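PDB 5IRB: RTX-adhesin from Marinomonas primoryensis, which binds its Antarctic bacterium to diatoms and ice, this chain being a calcium-binding, three-domain piece of the much larger adhesin. Local coordinates for residues L6-D11 / V86-G91; G34-D39 / G63-S68. All coordinates share one frame; numbering follows the deposited sequence.

Contact 1: L6-D11 / V86-G91; sequences LLINLD and VVVTNG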
loop_
_atom_site.group_PDB
_atom_site.type_symbol
_atom_site.label_atom_id
_atom_site.label_comp_id
_atom_site.label_asym_id
_atom_site.label_seq_id
_atom_site.Cartn_x
_atom_site.Cartn_y
_atom_site.Cartn_z
ATOM N N LEU A 6 58.421 -26.889 11.863
ATOM C CA LEU A 6 58.147 -26.217 10.598
ATOM C C LEU A 6 57.405 -24.904 10.814
ATOM O O LEU A 6 56.508 -24.837 11.650
ATOM C CB LEU A 6 57.358 -27.133 9.663
ATOM C CG LEU A 6 58.059 -28.441 9.317
ATOM C CD1 LEU A 6 57.106 -29.449 8.708
ATOM C CD2 LEU A 6 59.253 -28.167 8.412
ATOM N N LEU A 7 57.824 -23.856 10.110
ATOM C CA LEU A 7 57.157 -22.556 10.198
ATOM C C LEU A 7 56.161 -22.402 9.026
ATOM O O LEU A 7 56.560 -22.305 7.861
ATOM C CB LEU A 7 58.183 -21.424 10.230
ATOM C CG LEU A 7 59.173 -21.652 11.399
ATOM C CD1 LEU A 7 60.214 -20.546 11.524
ATOM C CD2 LEU A 7 58.462 -21.891 12.755
ATOM N N ILE A 8 54.870 -22.435 9.342
ATOM C CA ILE A 8 53.810 -22.268 8.334
ATOM C C ILE A 8 52.782 -21.184 8.655
ATOM O O ILE A 8 52.666 -20.720 9.788
ATOM C CB ILE A 8 53.047 -23.583 8.131
ATOM C CG1 ILE A 8 52.607 -24.116 9.496
ATOM C CG2 ILE A 8 53.930 -24.612 7.435
ATOM C CD1 ILE A 8 51.640 -25.248 9.425
ATOM N N ASN A 9 52.033 -20.806 7.625
ATOM C CA ASN A 9 50.994 -19.797 7.719
ATOM C C ASN A 9 49.686 -20.369 7.164
ATOM O O ASN A 9 49.684 -20.996 6.111
ATOM C CB ASN A 9 51.403 -18.529 6.961
ATOM C CG ASN A 9 50.523 -17.334 7.298
ATOM O OD1 ASN A 9 50.747 -16.649 8.297
ATOM N ND2 ASN A 9 49.519 -17.076 6.463
ATOM N N LEU A 10 48.579 -20.125 7.856
ATOM C CA LEU A 10 47.287 -20.683 7.473
ATOM C C LEU A 10 46.325 -19.565 7.091
ATOM O O LEU A 10 46.096 -18.650 7.874
ATOM C CB LEU A 10 46.685 -21.487 8.623
ATOM C CG LEU A 10 45.269 -22.070 8.464
ATOM C CD1 LEU A 10 45.211 -23.060 7.313
ATOM C CD2 LEU A 10 44.778 -22.716 9.752
ATOM N N ASP A 11 45.787 -19.629 5.878
ATOM C CA ASP A 11 44.806 -18.646 5.430
ATOM C C ASP A 11 43.506 -19.312 5.074
ATOM O O ASP A 11 43.490 -20.418 4.526
ATOM C CB ASP A 11 45.292 -17.862 4.213
ATOM C CG ASP A 11 46.252 -16.750 4.573
ATOM O OD1 ASP A 11 45.785 -15.716 5.109
ATOM O OD2 ASP A 11 47.462 -16.891 4.301
ATOM N N VAL A 86 46.021 -25.707 11.839
ATOM C CA VAL A 86 46.588 -26.723 10.965
ATOM C C VAL A 86 47.839 -27.354 11.614
ATOM O O VAL A 86 48.593 -26.674 12.310
ATOM C CB VAL A 86 46.918 -26.138 9.573
ATOM C CG1 VAL A 86 47.971 -25.047 9.672
ATOM C CG2 VAL A 86 47.335 -27.243 8.579
ATOM N N VAL A 87 48.009 -28.657 11.429
ATOM C CA VAL A 87 49.307 -29.297 11.646
ATOM C C VAL A 87 49.752 -29.951 10.336
ATOM O O VAL A 87 48.938 -30.579 9.648
ATOM C CB VAL A 87 49.256 -30.319 12.786
ATOM C CG1 VAL A 87 48.165 -31.335 12.546
ATOM C CG2 VAL A 87 50.612 -31.003 12.951
ATOM N N VAL A 88 51.017 -29.749 9.966
ATOM C CA VAL A 88 51.574 -30.322 8.748
ATOM C C VAL A 88 52.813 -31.182 9.073
ATOM O O VAL A 88 53.447 -30.993 10.110
ATOM C CB VAL A 88 52.000 -29.252 7.726
ATOM C CG1 VAL A 88 50.862 -28.295 7.408
ATOM C CG2 VAL A 88 53.240 -28.499 8.223
ATOM N N THR A 89 53.147 -32.100 8.174
ATOM C CA THR A 89 54.291 -33.005 8.349
ATOM C C THR A 89 55.076 -33.033 7.059
ATOM O O THR A 89 54.480 -32.980 5.991
ATOM C CB THR A 89 53.854 -34.437 8.694
ATOM O OG1 THR A 89 52.995 -34.400 9.836
ATOM C CG2 THR A 89 55.078 -35.310 8.992
ATOM N N ASN A 90 56.405 -33.113 7.141
ATOM C CA ASN A 90 57.197 -33.300 5.923
ATOM C C ASN A 90 57.786 -34.698 5.854
ATOM O O ASN A 90 57.549 -35.523 6.737
ATOM C CB ASN A 90 58.314 -32.246 5.817
ATOM C CG ASN A 90 59.453 -32.448 6.839
ATOM O OD1 ASN A 90 59.491 -33.415 7.600
ATOM N ND2 ASN A 90 60.376 -31.506 6.851
ATOM N N GLY A 91 58.497 -34.974 4.764
ATOM C CA GLY A 91 59.160 -36.248 4.571
ATOM C C GLY A 91 60.041 -36.743 5.707
ATOM O O GLY A 91 59.982 -37.920 6.064
#
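Val86 meets two side chains of 6-11 at once through its CG1 methyl, which lies 3.7 Å from Ile8 CD1 and 3.9 Å from Leu10 CB. Its chi1 of 63° sets that methyl between the backbone N and the carbonyl carbon, on the side facing strand 8-11. Leu10 lays its whole side chain against Val86, CD2 coming 3.9 Å from Val86 N. Two residues on, Val88 and Ile8 approach tip to tip, with Ile8 CD1 3.7 Å from Val88 CG1. That one isoleucine methyl thus bridges the two valines. Val88 CG2 touches both Ile8 CD1 and Leu6 CD1, 4.0 Å from the latter. Past the end of the strand, the amide of Asn90 lies beside Leu6, ND2 3.9 Å from Leu6 CD2. The same ND2 is hydrogen-bonded to Gln94, so the leucine packs against an amide already held. Val36, on the neighbouring strand 29-38, flanks this apolar layer, touching Leu10, Val86 and Val88. Strand axes 8.6 Å apart at 136°, bridged by aliphatic side chains that meet in the space between them, are what two facing sheets of a beta sandwich give, consistent with an Ig-like domain.

Contact 2: G34-D39 / G63-S68; sequences GVVNGD and GTWSVS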
loop_
_atom_site.group_PDB
_atom_site.type_symbol
_atom_site.label_atom_id
_atom_site.label_comp_id
_atom_site.label_asym_id
_atom_site.label_seq_id
_atom_site.Cartn_x
_atom_site.Cartn_y
_atom_site.Cartn_z
ATOM N N GLY A 34 41.006 -22.646 1.734
ATOM C CA GLY A 34 42.126 -21.799 2.046
ATOM C C GLY A 34 43.424 -22.404 1.578
ATOM O O GLY A 34 43.453 -23.301 0.728
ATOM N N VAL A 35 44.511 -21.904 2.149
ATOM C CA VAL A 35 45.848 -22.317 1.755
ATOM C C VAL A 35 46.718 -22.413 3.002
ATOM O O VAL A 35 46.479 -21.711 3.995
ATOM C CB VAL A 35 46.485 -21.354 0.741
ATOM C CG1 VAL A 35 45.757 -21.407 -0.580
ATOM C CG2 VAL A 35 46.514 -19.933 1.287
ATOM N N VAL A 36 47.707 -23.297 2.949
ATOM C CA VAL A 36 48.754 -23.370 3.962
ATOM C C VAL A 36 50.045 -22.986 3.246
ATOM O O VAL A 36 50.366 -23.551 2.222
ATOM C CB VAL A 36 48.884 -24.774 4.593
ATOM C CG1 VAL A 36 50.013 -24.800 5.635
ATOM C CG2 VAL A 36 47.557 -25.247 5.190
ATOM N N ASN A 37 50.784 -22.026 3.768
ATOM C CA ASN A 37 51.986 -21.555 3.111
ATOM C C ASN A 37 53.170 -21.704 4.027
ATOM O O ASN A 37 52.990 -21.942 5.211
ATOM C CB ASN A 37 51.831 -20.068 2.781
ATOM C CG ASN A 37 50.980 -19.824 1.573
ATOM O OD1 ASN A 37 49.963 -19.110 1.615
ATOM N ND2 ASN A 37 51.384 -20.423 0.472
ATOM N N GLY A 38 54.378 -21.409 3.565
ATOM C CA GLY A 38 55.493 -21.432 4.475
ATOM C C GLY A 38 56.448 -22.523 4.085
ATOM O O GLY A 38 56.645 -22.737 2.904
ATOM N N ASP A 39 57.032 -23.185 5.062
ATOM C CA ASP A 39 57.880 -24.354 4.802
ATOM C C ASP A 39 57.176 -25.439 3.987
ATOM O O ASP A 39 55.960 -25.626 4.084
ATOM C CB ASP A 39 58.347 -24.973 6.104
ATOM C CG ASP A 39 59.491 -24.235 6.697
ATOM O OD1 ASP A 39 60.318 -23.743 5.922
ATOM O OD2 ASP A 39 59.585 -24.180 7.940
ATOM N N GLY A 63 49.161 -27.161 -1.381
ATOM C CA GLY A 63 48.946 -26.298 -0.238
ATOM C C GLY A 63 47.522 -25.824 -0.003
ATOM O O GLY A 63 47.238 -25.240 1.046
ATOM N N THR A 64 46.631 -26.033 -0.970
ATOM C CA THR A 64 45.240 -25.624 -0.787
ATOM C C THR A 64 44.445 -26.666 -0.009
ATOM O O THR A 64 44.871 -27.808 0.151
ATOM C CB THR A 64 44.491 -25.404 -2.134
ATOM O OG1 THR A 64 44.422 -26.647 -2.845
ATOM C CG2 THR A 64 45.173 -24.352 -2.998
ATOM N N TRP A 65 43.272 -26.263 0.466
ATOM C CA TRP A 65 42.373 -27.176 1.144
ATOM C C TRP A 65 40.952 -26.644 1.009
ATOM O O TRP A 65 40.742 -25.471 0.715
ATOM C CB TRP A 65 42.714 -27.334 2.624
ATOM C CG TRP A 65 42.790 -26.036 3.378
ATOM C CD1 TRP A 65 43.886 -25.247 3.540
ATOM C CD2 TRP A 65 41.706 -25.351 4.025
ATOM N NE1 TRP A 65 43.561 -24.137 4.278
ATOM C CE2 TRP A 65 42.222 -24.177 4.585
ATOM C CE3 TRP A 65 40.340 -25.630 4.195
ATOM C CZ2 TRP A 65 41.442 -23.283 5.310
ATOM C CZ3 TRP A 65 39.561 -24.742 4.913
ATOM C CH2 TRP A 65 40.112 -23.584 5.462
ATOM N N SER A 66 39.994 -27.525 1.245
ATOM C CA SER A 66 38.595 -27.235 1.016
ATOM C C SER A 66 37.787 -28.246 1.814
ATOM O O SER A 66 38.173 -29.409 1.907
ATOM C CB SER A 66 38.262 -27.289 -0.471
ATOM O OG SER A 66 37.146 -28.127 -0.695
ATOM N N VAL A 67 36.698 -27.790 2.421
ATOM C CA VAL A 67 35.904 -28.631 3.310
ATOM C C VAL A 67 34.439 -28.189 3.342
ATOM O O VAL A 67 34.134 -27.003 3.362
ATOM C CB VAL A 67 36.459 -28.632 4.768
ATOM C CG1 VAL A 67 36.388 -27.257 5.407
ATOM C CG2 VAL A 67 35.763 -29.700 5.630
ATOM N N SER A 68 33.556 -29.175 3.294
ATOM C CA SER A 68 32.117 -28.970 3.413
ATOM C C SER A 68 31.675 -28.736 4.861
ATOM O O SER A 68 31.993 -29.538 5.756
ATOM C CB SER A 68 31.390 -30.177 2.838
ATOM O OG SER A 68 30.625 -29.798 1.716
#
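Gly34 and Trp65 form an antiparallel hydrogen-bonded pair, each backbone N donating to the other's O. Both bonds are 3.0 Å long, Gly34 N to Trp65 O and Trp65 N to Gly34 O. A third bond runs from Val36 N to Gly63 O at 2.8 Å. CA-H...O contacts supplement the ladder: Thr64 CA approaches Gly34 O, and Val35 CA approaches Gly63 O.

The aromatic contact is made with bare backbone. Trp65 chi1 is 54°, which puts CG between the backbone N and the carbonyl carbon, and the indole lies back over the neighbouring strand. There it covers Gly34, which has no side chain to stand between: Gly34 N sits 3.4 Å above the plane of the Trp65 ring, over its centre, and Gly34 CA makes a CH-pi contact over the same face, 3.8 Å from the centroid of the five-membered ring.

Apolar contacts lie on both faces of the sheet. Val36 CG2 is 4.0 Å from Trp65 CD1, the two side chains crossing at about a right angle, while Val35 CG1 meets Thr64 CG2 at 3.9 Å on the other face. Thr64 OG1 is hydrogen-bonded to Asn62 and Asn60. Strand 29-38 lies between strands 8-12 and 64-70, and inward the indole packs on Leu10 and on Val46 and Leu48 of strand 43-50 in the facing sheet.

The two contacts lie in the first, N-terminal domain of this chain, their centres about 9 Å apart. Along the sequence contact 2 is nested inside the loop that contact 1 closes: 6-11, then 34-39, 63-68 and finally 86-91. Strands 8-12, 29-38 and 64-70 make one antiparallel sheet, so contact 2 joins neighbours within it, whereas contact 1 spans to strand 81-89 of the facing sheet. They meet where strands 8-12 and 29-38 run side by side: Asn37 N lies 2.8 Å from Asn9 O, a probable hydrogen bond. Together they tie lateral pairing to face-to-face packing in one sandwich, near the end of the elongated chain.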